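Local coordinates for protein AGR_L_2016p (Agrobacterium tumefaciens, PDB 2GVH) that probably hydrolyses acyl-CoA thioesters to coenzyme A and a carboxylic acid, as a member of the hotdog-fold thioesterase superfamily, at residues Thr28-Ile32 / Arg57-Ala62; Phe66-Phe71 / Tyr143-Leu148; Tyr185-Ala190 / Ile238-Leu242; Ala174-Phe178 / Ala215-Gly219; Ile79-Ala85 / His122-Gly127. All coordinates share one frame; numbering follows the deposited sequence.

Interaction 1. Residues Thr28-Ile32 / Arg57-Ala62; sequences TTRLI and RVAFIA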
# COMPACT_ATOMS: atom_id res chain seq x y z
N THR B 28 7.57 -15.08 22.23
CA THR B 28 6.43 -15.01 21.33
C THR B 28 6.28 -13.61 20.73
O THR B 28 6.27 -12.63 21.45
CB THR B 28 5.12 -15.42 22.02
OG1 THR B 28 5.31 -16.68 22.65
CG2 THR B 28 3.97 -15.56 21.01
N THR B 29 6.19 -13.56 19.41
CA THR B 29 5.99 -12.30 18.69
C THR B 29 4.57 -12.24 18.15
O THR B 29 4.09 -13.17 17.50
CB THR B 29 6.95 -12.21 17.51
OG1 THR B 29 8.29 -12.33 17.98
CG2 THR B 29 6.80 -10.88 16.80
N ARG B 30 3.90 -11.12 18.39
CA ARG B 30 2.52 -10.98 17.95
C ARG B 30 2.36 -9.84 16.98
O ARG B 30 2.94 -8.79 17.18
CB ARG B 30 1.60 -10.82 19.17
CG ARG B 30 2.12 -11.68 20.33
CD ARG B 30 1.48 -11.37 21.67
NE ARG B 30 0.48 -12.39 21.95
CZ ARG B 30 0.73 -13.47 22.67
NH1 ARG B 30 1.92 -13.64 23.21
NH2 ARG B 30 -0.22 -14.36 22.86
N LEU B 31 1.58 -10.05 15.93
CA LEU B 31 1.28 -9.05 14.90
C LEU B 31 -0.23 -9.03 14.71
O LEU B 31 -0.83 -10.08 14.52
CB LEU B 31 1.92 -9.46 13.58
CG LEU B 31 1.92 -8.54 12.37
CD1 LEU B 31 3.19 -8.81 11.57
CD2 LEU B 31 0.67 -8.68 11.48
N ILE B 32 -0.84 -7.86 14.73
CA ILE B 32 -2.27 -7.78 14.80
C ILE B 32 -2.81 -6.94 13.68
O ILE B 32 -2.32 -5.84 13.45
CB ILE B 32 -2.74 -7.24 16.18
CG1 ILE B 32 -2.56 -8.33 17.22
CG2 ILE B 32 -4.20 -6.98 16.12
CD1 ILE B 32 -2.77 -7.94 18.66
N ARG B 57 5.15 -13.08 7.60
CA ARG B 57 5.83 -11.87 8.16
C ARG B 57 6.19 -12.03 9.65
O ARG B 57 7.32 -11.77 10.08
CB ARG B 57 5.04 -10.60 7.91
CG ARG B 57 5.90 -9.31 7.90
CD ARG B 57 5.03 -8.03 7.92
NE ARG B 57 4.18 -8.01 6.76
CZ ARG B 57 2.99 -7.45 6.69
NH1 ARG B 57 2.45 -6.82 7.73
NH2 ARG B 57 2.31 -7.52 5.56
N VAL B 58 5.25 -12.52 10.46
CA VAL B 58 5.53 -12.58 11.88
C VAL B 58 6.50 -13.73 12.19
O VAL B 58 7.24 -13.70 13.18
CB VAL B 58 4.24 -12.66 12.70
CG1 VAL B 58 3.32 -13.80 12.18
CG2 VAL B 58 4.53 -12.79 14.18
N ALA B 59 6.50 -14.72 11.32
CA ALA B 59 7.48 -15.78 11.39
C ALA B 59 8.86 -15.20 11.20
O ALA B 59 9.77 -15.45 12.02
CB ALA B 59 7.20 -16.80 10.37
N PHE B 60 9.00 -14.45 10.12
CA PHE B 60 10.21 -13.75 9.77
C PHE B 60 10.77 -12.93 10.94
O PHE B 60 11.93 -13.15 11.38
CB PHE B 60 9.97 -12.88 8.53
CG PHE B 60 11.08 -11.93 8.23
CD1 PHE B 60 12.21 -12.35 7.56
CD2 PHE B 60 11.00 -10.61 8.63
CE1 PHE B 60 13.25 -11.47 7.28
CE2 PHE B 60 12.04 -9.72 8.36
CZ PHE B 60 13.16 -10.15 7.67
N ILE B 61 9.93 -12.02 11.45
CA ILE B 61 10.29 -11.20 12.61
C ILE B 61 10.79 -12.09 13.77
O ILE B 61 11.83 -11.81 14.37
CB ILE B 61 9.12 -10.35 13.07
CG1 ILE B 61 8.66 -9.38 11.96
CG2 ILE B 61 9.45 -9.60 14.34
CD1 ILE B 61 7.36 -8.63 12.28
N ALA B 62 10.03 -13.14 14.09
CA ALA B 62 10.41 -14.00 15.21
C ALA B 62 11.82 -14.55 15.03
O ALA B 62 12.67 -14.35 15.90
CB ALA B 62 9.43 -15.14 15.37
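Thr-29 and Val-58 lie alongside each other but run opposite ways, and CG2 of Val-58 comes up to the strand backbone, 3.4 Å from Thr-29 O. The methyl of Thr-29 has two neighbours: the Thr-29 side chain stands nearly perpendicular to that of Ile-61, with CG2 to CG2 at 3.8 Å, and its methyl also touches CG2 of Val-58. With chi1 at -57° this methyl is anti to the backbone N, while OG1 is turned to the other end of the contact and lies 3.9 Å from Ala-62 CA. The strand thereby packs on the central helix of the N-terminal hotdog unit, their short axes running 8.4 Å apart and closer to antiparallel than crossed, at 149°. Leu-31 makes the second row. Its CB meets CB of Val-58 at 4.0 Å, and its CD1 extends to CD1 of Ile-61 at 4.2 Å. Against Arg-57, Leu-31 stands roughly perpendicular, with CD1 against the aliphatic CD. The guanidinium continues beyond the leucine to a salt bridge with Glu-164 on strand 160-165, a strand of the second hotdog unit that also covers Thr-29, Leu-31 and Ile-61.

Interaction 2. Residues Phe66-Phe71 / Tyr143-Leu148; sequences FGRTPF and YVLPEL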
# COMPACT_ATOMS: atom_id res chain seq x y z
N PHE B 66 15.45 -13.83 16.95
CA PHE B 66 16.09 -14.93 17.60
C PHE B 66 17.56 -14.98 17.21
O PHE B 66 18.44 -15.02 18.09
CB PHE B 66 15.42 -16.26 17.26
CG PHE B 66 16.06 -17.45 17.96
CD1 PHE B 66 15.80 -17.69 19.31
CD2 PHE B 66 16.94 -18.29 17.29
CE1 PHE B 66 16.40 -18.78 19.97
CE2 PHE B 66 17.57 -19.39 17.95
CZ PHE B 66 17.30 -19.63 19.28
N GLY B 67 17.81 -14.97 15.90
CA GLY B 67 19.18 -15.21 15.41
C GLY B 67 19.93 -13.95 15.05
O GLY B 67 21.10 -14.02 14.76
N ARG B 68 19.22 -12.81 15.03
CA ARG B 68 19.83 -11.52 14.75
C ARG B 68 20.71 -11.60 13.50
O ARG B 68 21.93 -11.36 13.55
CB ARG B 68 20.64 -11.04 15.98
CG ARG B 68 19.82 -10.81 17.29
CD ARG B 68 18.79 -9.71 17.11
NE ARG B 68 17.86 -9.56 18.23
CZ ARG B 68 16.77 -8.78 18.19
NH1 ARG B 68 16.48 -8.11 17.09
NH2 ARG B 68 15.96 -8.66 19.24
N THR B 69 20.09 -12.00 12.39
CA THR B 69 20.79 -12.20 11.11
C THR B 69 19.73 -12.25 10.03
O THR B 69 18.58 -12.45 10.36
CB THR B 69 21.62 -13.52 11.14
OG1 THR B 69 22.49 -13.57 10.00
CG2 THR B 69 20.72 -14.75 11.16
N PRO B 70 20.08 -12.04 8.75
CA PRO B 70 18.99 -12.13 7.76
C PRO B 70 18.45 -13.56 7.62
O PRO B 70 19.20 -14.52 7.76
CB PRO B 70 19.65 -11.68 6.45
CG PRO B 70 20.93 -10.99 6.86
CD PRO B 70 21.36 -11.68 8.12
N PHE B 71 17.14 -13.68 7.38
CA PHE B 71 16.47 -14.95 7.16
C PHE B 71 15.65 -14.97 5.88
O PHE B 71 15.09 -13.95 5.48
CB PHE B 71 15.48 -15.22 8.29
CG PHE B 71 16.11 -15.80 9.50
CD1 PHE B 71 16.29 -17.15 9.61
CD2 PHE B 71 16.52 -14.98 10.53
CE1 PHE B 71 16.88 -17.68 10.72
CE2 PHE B 71 17.11 -15.50 11.64
CZ PHE B 71 17.28 -16.85 11.75
N TYR B 143 28.76 -18.50 11.18
CA TYR B 143 27.55 -18.16 11.92
C TYR B 143 26.83 -19.43 12.33
O TYR B 143 26.66 -20.34 11.51
CB TYR B 143 26.59 -17.33 11.07
CG TYR B 143 25.27 -17.16 11.79
CD1 TYR B 143 25.11 -16.16 12.74
CD2 TYR B 143 24.23 -18.06 11.61
CE1 TYR B 143 23.95 -16.02 13.45
CE2 TYR B 143 23.04 -17.93 12.33
CZ TYR B 143 22.91 -16.90 13.24
OH TYR B 143 21.77 -16.75 13.98
N VAL B 144 26.39 -19.51 13.58
CA VAL B 144 25.37 -20.51 13.88
C VAL B 144 24.14 -19.90 14.61
O VAL B 144 24.22 -18.80 15.18
CB VAL B 144 25.90 -21.69 14.71
CG1 VAL B 144 27.36 -22.09 14.27
CG2 VAL B 144 25.79 -21.35 16.18
N LEU B 145 23.03 -20.63 14.63
CA LEU B 145 21.94 -20.18 15.50
C LEU B 145 22.25 -20.62 16.91
O LEU B 145 22.86 -21.64 17.10
CB LEU B 145 20.55 -20.71 15.10
CG LEU B 145 20.15 -20.73 13.65
CD1 LEU B 145 19.33 -22.00 13.47
CD2 LEU B 145 19.38 -19.47 13.37
N PRO B 146 21.79 -19.84 17.89
CA PRO B 146 21.96 -20.19 19.29
C PRO B 146 21.15 -21.44 19.63
O PRO B 146 20.11 -21.67 19.02
CB PRO B 146 21.39 -18.97 20.04
CG PRO B 146 20.57 -18.22 19.04
CD PRO B 146 21.07 -18.56 17.69
N GLU B 147 21.65 -22.26 20.57
CA GLU B 147 20.80 -23.29 21.20
C GLU B 147 19.41 -22.69 21.61
O GLU B 147 19.36 -21.74 22.40
CB GLU B 147 21.49 -23.89 22.42
CG GLU B 147 20.80 -25.12 22.98
CD GLU B 147 21.60 -25.82 24.11
OE1 GLU B 147 22.81 -26.17 23.94
OE2 GLU B 147 20.99 -26.03 25.19
N LEU B 148 18.32 -23.24 21.06
CA LEU B 148 16.93 -22.90 21.50
C LEU B 148 16.64 -23.61 22.83
O LEU B 148 16.94 -24.80 22.97
CB LEU B 148 15.87 -23.32 20.47
CG LEU B 148 14.35 -23.29 20.80
CD1 LEU B 148 13.88 -22.04 21.52
CD2 LEU B 148 13.41 -23.49 19.57
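Tyr-143 donates from its hydroxyl to the backbone of Gly-67, the one hydrogen bond between the two segments: OH to O is 2.9 Å. The donor approaches the carbonyl from the side, with a C=O...OH angle of 110°, and stands 19° from the carbonyl plane, while Gly-67 O lies at the edge of the phenol ring. CG of Tyr-143 is anti to the backbone N (chi1 172°), an extended setting that carries the hydroxyl across to the end of the helix. Thr-69 points toward the oncoming Tyr-143; its OG1 lies over one face of the ring, and CG2 is 3.7 Å from Tyr-143 CZ. Gly-67 is the last residue of helix 49-67, the long central helix of the first hotdog unit, and Arg-68 leaves it with positive phi, its guanidinium being salt-bridged to Glu-245 of the second unit. The remaining contacts are apolar. Phe-66 and Pro-146 approach from opposite directions, CE2 of the phenylalanine 3.4 Å from CG of the proline, and CZ of Phe-66 reaches CB of Leu-148 at 4.1 Å; CB of Leu-145 comes to the edge of the phenylalanine ring. Leu-145 also places CD2 at the edge of the Phe-71 ring, 3.7 Å from CZ, and the two side chains cross at a slant. Gln-24, from short strand 24-25, touches both Phe-66 and Pro-146.

Interaction 3. Residues Tyr185-Ala190 / Ile238-Leu242; sequences YMTKAA and IQTKL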
# COMPACT_ATOMS: atom_id res chain seq x y z
N TYR B 185 0.13 3.71 14.02
CA TYR B 185 0.32 2.41 14.62
C TYR B 185 -0.09 2.46 16.10
O TYR B 185 -0.73 1.54 16.60
CB TYR B 185 1.75 1.92 14.41
CG TYR B 185 1.94 0.48 14.83
CD1 TYR B 185 1.44 -0.57 14.06
CD2 TYR B 185 2.59 0.17 16.02
CE1 TYR B 185 1.59 -1.92 14.45
CE2 TYR B 185 2.75 -1.15 16.42
CZ TYR B 185 2.25 -2.19 15.65
OH TYR B 185 2.45 -3.50 16.12
N MSE B 186 0.15 3.57 16.76
CA MSE B 186 -0.18 3.63 18.16
C MSE B 186 -1.66 3.62 18.31
O MSE B 186 -2.19 3.02 19.24
CB MSE B 186 0.41 4.87 18.80
CG MSE B 186 1.89 4.86 18.85
SE MSE B 186 2.53 6.63 19.35
CE MSE B 186 2.46 6.43 21.31
N THR B 187 -2.34 4.28 17.41
CA THR B 187 -3.77 4.33 17.40
C THR B 187 -4.36 2.97 17.12
O THR B 187 -5.22 2.51 17.85
CB THR B 187 -4.27 5.35 16.34
OG1 THR B 187 -3.62 6.59 16.58
CG2 THR B 187 -5.76 5.59 16.50
N LYS B 188 -3.93 2.31 16.05
CA LYS B 188 -4.23 0.88 15.86
C LYS B 188 -4.13 0.11 17.20
O LYS B 188 -5.10 -0.51 17.61
CB LYS B 188 -3.31 0.27 14.83
CG LYS B 188 -3.76 -1.08 14.35
CD LYS B 188 -2.73 -1.69 13.48
CE LYS B 188 -3.34 -2.29 12.24
NZ LYS B 188 -2.20 -2.74 11.38
N ALA B 189 -3.00 0.19 17.89
CA ALA B 189 -2.91 -0.52 19.18
C ALA B 189 -3.97 -0.05 20.19
O ALA B 189 -4.53 -0.83 20.93
CB ALA B 189 -1.49 -0.45 19.77
N ALA B 190 -4.29 1.24 20.19
CA ALA B 190 -5.32 1.75 21.09
C ALA B 190 -6.70 1.21 20.70
O ALA B 190 -7.53 0.89 21.55
CB ALA B 190 -5.35 3.25 21.03
N ILE B 238 -6.76 5.09 26.77
CA ILE B 238 -5.80 4.06 26.49
C ILE B 238 -4.46 4.71 26.45
O ILE B 238 -4.32 5.76 25.83
CB ILE B 238 -6.04 3.39 25.12
CG1 ILE B 238 -7.34 2.57 25.12
CG2 ILE B 238 -4.88 2.42 24.82
CD1 ILE B 238 -8.56 3.38 24.89
N GLN B 239 -3.49 4.12 27.16
CA GLN B 239 -2.12 4.54 27.06
C GLN B 239 -1.43 3.63 26.08
O GLN B 239 -1.64 2.45 26.10
CB GLN B 239 -1.40 4.44 28.40
CG GLN B 239 0.11 4.54 28.28
CD GLN B 239 0.76 4.66 29.63
OE1 GLN B 239 0.63 5.70 30.29
NE2 GLN B 239 1.47 3.61 30.07
N THR B 240 -0.57 4.19 25.24
CA THR B 240 0.23 3.39 24.33
C THR B 240 1.65 3.84 24.43
O THR B 240 1.91 5.03 24.50
CB THR B 240 -0.18 3.56 22.88
OG1 THR B 240 -1.59 3.39 22.78
CG2 THR B 240 0.50 2.48 22.04
N LYS B 241 2.55 2.88 24.43
CA LYS B 241 3.99 3.13 24.49
C LYS B 241 4.53 2.55 23.21
O LYS B 241 4.18 1.42 22.84
CB LYS B 241 4.62 2.39 25.66
CG LYS B 241 4.19 2.92 27.00
CD LYS B 241 5.32 2.83 28.04
CE LYS B 241 4.73 2.51 29.44
NZ LYS B 241 5.73 1.95 30.41
N LEU B 242 5.38 3.32 22.52
CA LEU B 242 5.94 2.87 21.24
C LEU B 242 7.45 2.67 21.34
O LEU B 242 8.16 3.55 21.81
CB LEU B 242 5.56 3.86 20.13
CG LEU B 242 5.89 3.30 18.76
CD1 LEU B 242 5.12 2.03 18.54
CD2 LEU B 242 5.61 4.29 17.65
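Met-186, modelled as selenomethionine, meets Thr-240 and Leu-242 through a chain that starts beside its own backbone N (chi1 -67°), runs extended through chi2 and bends at chi3, 87°. The bend brings the terminal methyl up to the strand backbone, where CE lies 3.5 Å from the backbone O of Thr-240. Thr-240 answers with CG2 anti to its backbone N (chi1 -50°), a setting that brings this methyl within 4.0 Å of CB of Met-186. The same rotation leaves OG1 near the helix backbone, 3.6 Å from Met-186 O, and next to CB of Ala-190. Two residues further along the strand, Leu-242 crosses Met-186 at a slant and spreads its two methyls over neighbouring helix residues: CD2 touches CG of Met-186 at 4.0 Å, whereas CD1 comes to the edge of the Tyr-185 ring, 4.0 Å from CD2 of the tyrosine. At the other end of the strand segment, Ile-238 lays its CG2 against the helix backbone, 3.8 Å from CA of Ala-190. CB of Ala-189 adds a looser contact with the Thr-240 methyl. No hydrogen bond joins the two segments; their polar backbone groups are used inside the helix and by the strands on either side of 235-246. Strand residues alternate, Ile-238, Thr-240 and Leu-242 turning inward and Gln-239 and Lys-241 outward. With short axes 8.4 Å apart, this is the packing of the hotdog fold, in which an antiparallel sheet wraps round a central helix, here helix 179-198.

Interaction 4. Residues Ala174-Phe178 / Ala215-Gly219; sequences AGRMF and AIEIG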
# COMPACT_ATOMS: atom_id res chain seq x y z
N ALA B 174 15.08 10.20 3.80
CA ALA B 174 16.17 10.10 4.76
C ALA B 174 16.13 8.76 5.49
O ALA B 174 16.93 8.54 6.40
CB ALA B 174 16.08 11.26 5.76
N GLY B 175 15.20 7.88 5.11
CA GLY B 175 15.05 6.55 5.75
C GLY B 175 14.36 6.55 7.12
O GLY B 175 14.54 5.62 7.92
N ARG B 176 13.56 7.58 7.39
CA ARG B 176 13.00 7.76 8.72
C ARG B 176 11.51 7.60 8.61
O ARG B 176 10.89 8.17 7.69
CB ARG B 176 13.29 9.17 9.24
CG ARG B 176 14.73 9.41 9.59
CD ARG B 176 14.90 10.69 10.43
NE ARG B 176 16.29 11.15 10.47
CZ ARG B 176 16.77 12.14 9.73
NH1 ARG B 176 15.97 12.82 8.89
NH2 ARG B 176 18.05 12.49 9.84
N MSE B 177 10.93 6.83 9.52
CA MSE B 177 9.48 6.67 9.52
C MSE B 177 8.83 8.03 9.79
O MSE B 177 9.31 8.77 10.67
CB MSE B 177 9.08 5.70 10.60
CG MSE B 177 7.63 5.35 10.63
SE MSE B 177 7.29 4.06 12.03
CE MSE B 177 5.60 3.32 11.26
N PHE B 178 7.80 8.39 9.02
CA PHE B 178 7.02 9.57 9.34
C PHE B 178 6.40 9.34 10.69
O PHE B 178 5.87 8.25 10.95
CB PHE B 178 5.87 9.78 8.33
CG PHE B 178 6.35 10.07 6.95
CD1 PHE B 178 6.88 11.32 6.62
CD2 PHE B 178 6.30 9.09 5.96
CE1 PHE B 178 7.36 11.57 5.32
CE2 PHE B 178 6.78 9.33 4.67
CZ PHE B 178 7.30 10.58 4.34
N ALA B 215 13.84 9.25 16.23
CA ALA B 215 13.19 8.90 14.98
C ALA B 215 13.39 7.42 14.75
O ALA B 215 14.42 6.84 15.16
CB ALA B 215 13.76 9.73 13.85
N ILE B 216 12.40 6.81 14.10
CA ILE B 216 12.37 5.38 13.79
C ILE B 216 12.89 5.16 12.38
O ILE B 216 12.45 5.83 11.45
CB ILE B 216 10.92 4.82 13.88
CG1 ILE B 216 10.45 4.91 15.32
CG2 ILE B 216 10.85 3.36 13.41
CD1 ILE B 216 8.99 4.96 15.45
N GLU B 217 13.80 4.19 12.24
CA GLU B 217 14.42 3.88 10.95
C GLU B 217 13.88 2.66 10.21
O GLU B 217 13.28 1.76 10.78
CB GLU B 217 15.93 3.80 11.11
CG GLU B 217 16.55 5.19 10.99
CD GLU B 217 17.81 5.35 11.79
OE1 GLU B 217 18.68 4.45 11.72
OE2 GLU B 217 17.93 6.39 12.48
N ILE B 218 14.08 2.68 8.90
CA ILE B 218 13.57 1.68 7.96
C ILE B 218 13.90 0.21 8.30
O ILE B 218 13.04 -0.67 8.15
CB ILE B 218 13.97 2.07 6.49
CG1 ILE B 218 13.25 1.22 5.44
CG2 ILE B 218 15.50 2.03 6.30
CD1 ILE B 218 11.79 1.30 5.53
N GLY B 219 15.12 -0.06 8.77
CA GLY B 219 15.50 -1.45 9.12
C GLY B 219 15.03 -1.93 10.49
O GLY B 219 15.66 -2.82 11.12
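Ile-216 O accepts a short, nearly straight bond from the backbone N of Met-177 (2.7 Å, angle at the hydrogen 172°), the donor standing close to the axis of the carbonyl. The same oxygen also receives a CA-H...O contact from Arg-176, with CA to O 3.4 Å. A matching pair closes on Gly-175 O: Ile-218 N donates at 3.1 Å, more bent at 143°, and CA of Glu-217 lies 3.5 Å from that oxygen. Between these bonds Arg-176 and Glu-217 form a single antiparallel bridge as a non-hydrogen-bonded pair, their CA atoms 4.7 Å apart. Two loops of the second hotdog unit are thus clipped together, the first leading into helix 179-198, whose N-cap position is Phe-178. Met-177, a selenomethionine, has its CG anti to the backbone N (chi1 -175°) and stays extended, which sets it beside and parallel to the Ile-216 side chain. CB meets CB at 3.9 Å between Met-177 and Ile-216, and further out SE touches both CG2 and CD1 of the isoleucine; Ala-182 and Val-222 pack on the pair. On the outer side, CD of Arg-176 rests 3.7 Å from CB of Ala-215. Arg-176 also packs on Val-72 of a third subunit, while Phe-178 meets Phe-60 of that chain edge-to-face.

Interaction 5. Residues Ile79-Ala85 / His122-Gly127; sequences IDFRQPA and HTCTRG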
# COMPACT_ATOMS: atom_id res chain seq x y z
N ILE B 79 -1.23 -25.97 5.34
CA ILE B 79 -2.08 -25.17 6.22
C ILE B 79 -3.55 -25.39 5.87
O ILE B 79 -3.92 -25.37 4.69
CB ILE B 79 -1.73 -23.66 6.09
CG1 ILE B 79 -0.30 -23.40 6.55
CG2 ILE B 79 -2.67 -22.80 6.93
CD1 ILE B 79 0.24 -22.09 6.07
N ASP B 80 -4.39 -25.62 6.88
CA ASP B 80 -5.85 -25.60 6.68
C ASP B 80 -6.47 -24.26 7.06
O ASP B 80 -6.20 -23.73 8.13
CB ASP B 80 -6.53 -26.70 7.49
CG ASP B 80 -6.34 -28.06 6.89
OD1 ASP B 80 -6.73 -28.29 5.72
OD2 ASP B 80 -5.81 -28.94 7.60
N PHE B 81 -7.33 -23.75 6.21
CA PHE B 81 -8.00 -22.48 6.45
C PHE B 81 -9.48 -22.65 6.63
O PHE B 81 -10.11 -23.43 5.91
CB PHE B 81 -7.81 -21.57 5.25
CG PHE B 81 -6.70 -20.61 5.41
CD1 PHE B 81 -5.41 -20.99 5.07
CD2 PHE B 81 -6.93 -19.32 5.90
CE1 PHE B 81 -4.36 -20.08 5.23
CE2 PHE B 81 -5.89 -18.41 6.06
CZ PHE B 81 -4.61 -18.79 5.73
N ARG B 82 -10.05 -21.89 7.55
CA ARG B 82 -11.50 -21.84 7.66
C ARG B 82 -11.97 -20.43 7.46
O ARG B 82 -11.39 -19.52 8.01
CB ARG B 82 -11.99 -22.40 9.00
CG ARG B 82 -11.59 -21.64 10.24
CD ARG B 82 -12.40 -22.12 11.48
NE ARG B 82 -12.11 -23.50 11.81
CZ ARG B 82 -13.01 -24.47 11.84
NH1 ARG B 82 -14.29 -24.21 11.59
NH2 ARG B 82 -12.62 -25.71 12.14
N GLN B 83 -12.98 -20.23 6.62
CA GLN B 83 -13.43 -18.86 6.46
C GLN B 83 -14.55 -18.62 7.47
O GLN B 83 -15.50 -19.37 7.52
CB GLN B 83 -13.83 -18.55 5.00
CG GLN B 83 -12.80 -18.98 3.91
CD GLN B 83 -11.57 -18.10 3.86
N PRO B 84 -14.41 -17.61 8.32
CA PRO B 84 -15.47 -17.27 9.23
C PRO B 84 -16.58 -16.49 8.53
O PRO B 84 -16.51 -16.28 7.31
CB PRO B 84 -14.75 -16.39 10.24
CG PRO B 84 -13.77 -15.69 9.41
CD PRO B 84 -13.25 -16.74 8.50
N ALA B 85 -17.59 -16.06 9.28
CA ALA B 85 -18.67 -15.22 8.74
C ALA B 85 -18.12 -13.82 8.39
O ALA B 85 -17.14 -13.36 9.01
CB ALA B 85 -19.83 -15.11 9.72
N HIS B 122 -13.23 -17.24 15.96
CA HIS B 122 -13.81 -17.80 14.76
C HIS B 122 -12.84 -18.64 13.97
O HIS B 122 -13.25 -19.54 13.23
CB HIS B 122 -14.33 -16.71 13.85
CG HIS B 122 -15.74 -16.35 14.11
ND1 HIS B 122 -16.45 -15.51 13.29
CD2 HIS B 122 -16.58 -16.72 15.10
CE1 HIS B 122 -17.67 -15.36 13.77
NE2 HIS B 122 -17.77 -16.09 14.87
N THR B 123 -11.57 -18.34 14.07
CA THR B 123 -10.58 -19.19 13.41
C THR B 123 -9.45 -19.46 14.35
O THR B 123 -9.27 -18.78 15.34
CB THR B 123 -9.87 -18.59 12.14
OG1 THR B 123 -8.96 -17.56 12.52
CG2 THR B 123 -10.87 -18.11 11.04
N CYS B 124 -8.65 -20.43 13.97
CA CYS B 124 -7.52 -20.79 14.73
C CYS B 124 -6.53 -21.61 13.92
O CYS B 124 -6.22 -22.74 14.25
CB CYS B 124 -7.97 -21.59 15.92
SG CYS B 124 -6.58 -21.82 16.99
N THR B 125 -6.03 -21.01 12.85
CA THR B 125 -5.17 -21.68 11.90
C THR B 125 -3.71 -21.77 12.39
O THR B 125 -3.15 -20.82 12.94
CB THR B 125 -5.26 -20.93 10.62
OG1 THR B 125 -6.62 -20.93 10.18
CG2 THR B 125 -4.40 -21.58 9.57
N ARG B 126 -3.10 -22.92 12.18
CA ARG B 126 -1.73 -23.12 12.62
C ARG B 126 -0.86 -23.32 11.39
O ARG B 126 -1.25 -24.01 10.46
CB ARG B 126 -1.67 -24.34 13.54
CG ARG B 126 -0.32 -24.87 13.82
CD ARG B 126 -0.44 -26.19 14.50
NE ARG B 126 0.79 -26.51 15.22
CZ ARG B 126 1.59 -27.53 14.95
NH1 ARG B 126 1.30 -28.39 13.97
NH2 ARG B 126 2.68 -27.69 15.68
N GLY B 127 0.31 -22.69 11.36
CA GLY B 127 1.28 -22.95 10.30
C GLY B 127 2.67 -23.21 10.83
O GLY B 127 3.03 -22.76 11.92
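Ile-79 lies nearly perpendicular to Thr-125, the two touching through methyls, CG2 to CG2 at 3.4 Å. In each residue CG2 is anti to the backbone N; for Thr-125 (chi1 -59°) this sends the methyl to the backbone of the facing segment, where CG2 is 3.2 Å from Asp-80 O. OG1 of Thr-125 takes the other branch and donates only weakly to Asp-80 O, at 3.5 Å. Arg-82 starts from the less common setting, CG lodged between its backbone N and carbonyl carbon (chi1 65°), and bends again at chi3. This lays its aliphatic part over the neighbouring strand: CG is 3.7 Å from CG2 of Thr-123, and CD is 3.2 Å from His-122 O. Thr-123 runs antiparallel beside it. With chi1 at 72° its hydroxyl is turned to weak bonds with Met-111 O and Ala-113 N, and the methyl meets both Arg-82 and CD of Pro-84 (CG2 to CD 3.7 Å). CB of Pro-84 leans on the imidazole of His-122, 3.6 Å from ND1. Strand 71-80 is an outer strand of the first hotdog sheet within the chain, and Ile-79 and Asp-80 pair antiparallel with a strand of a second subunit. Aliphatic groups set against one another, against backbone oxygens and against an imidazole, with one weak hydrogen bond, imply that side-chain packing rather than strong directional bonds mainly holds the two segments.

In the fold
The chain folds as two hotdog units in tandem, each a five-stranded antiparallel sheet round a long helix. Interactions 1 and 5 belong to the first, and interaction 2 ties its helix to the chain segment that follows its sheet; interactions 3 and 4 lie within the second and cross along the sequence. Interactions 1 and 2 share helix 49-67, with centres about 16 Å apart. Interactions 1 and 5 reach the same sheet at its outer strands, and interaction 5 is nested within the chain loop closed by interaction 2. Interactions 4 and 5, about 34 Å apart between centres, both face neighbouring subunits. Interaction 1, nearest the chain centre, also touches interaction 3; there strand 29-35 pairs with strand 160-165, joining the two units.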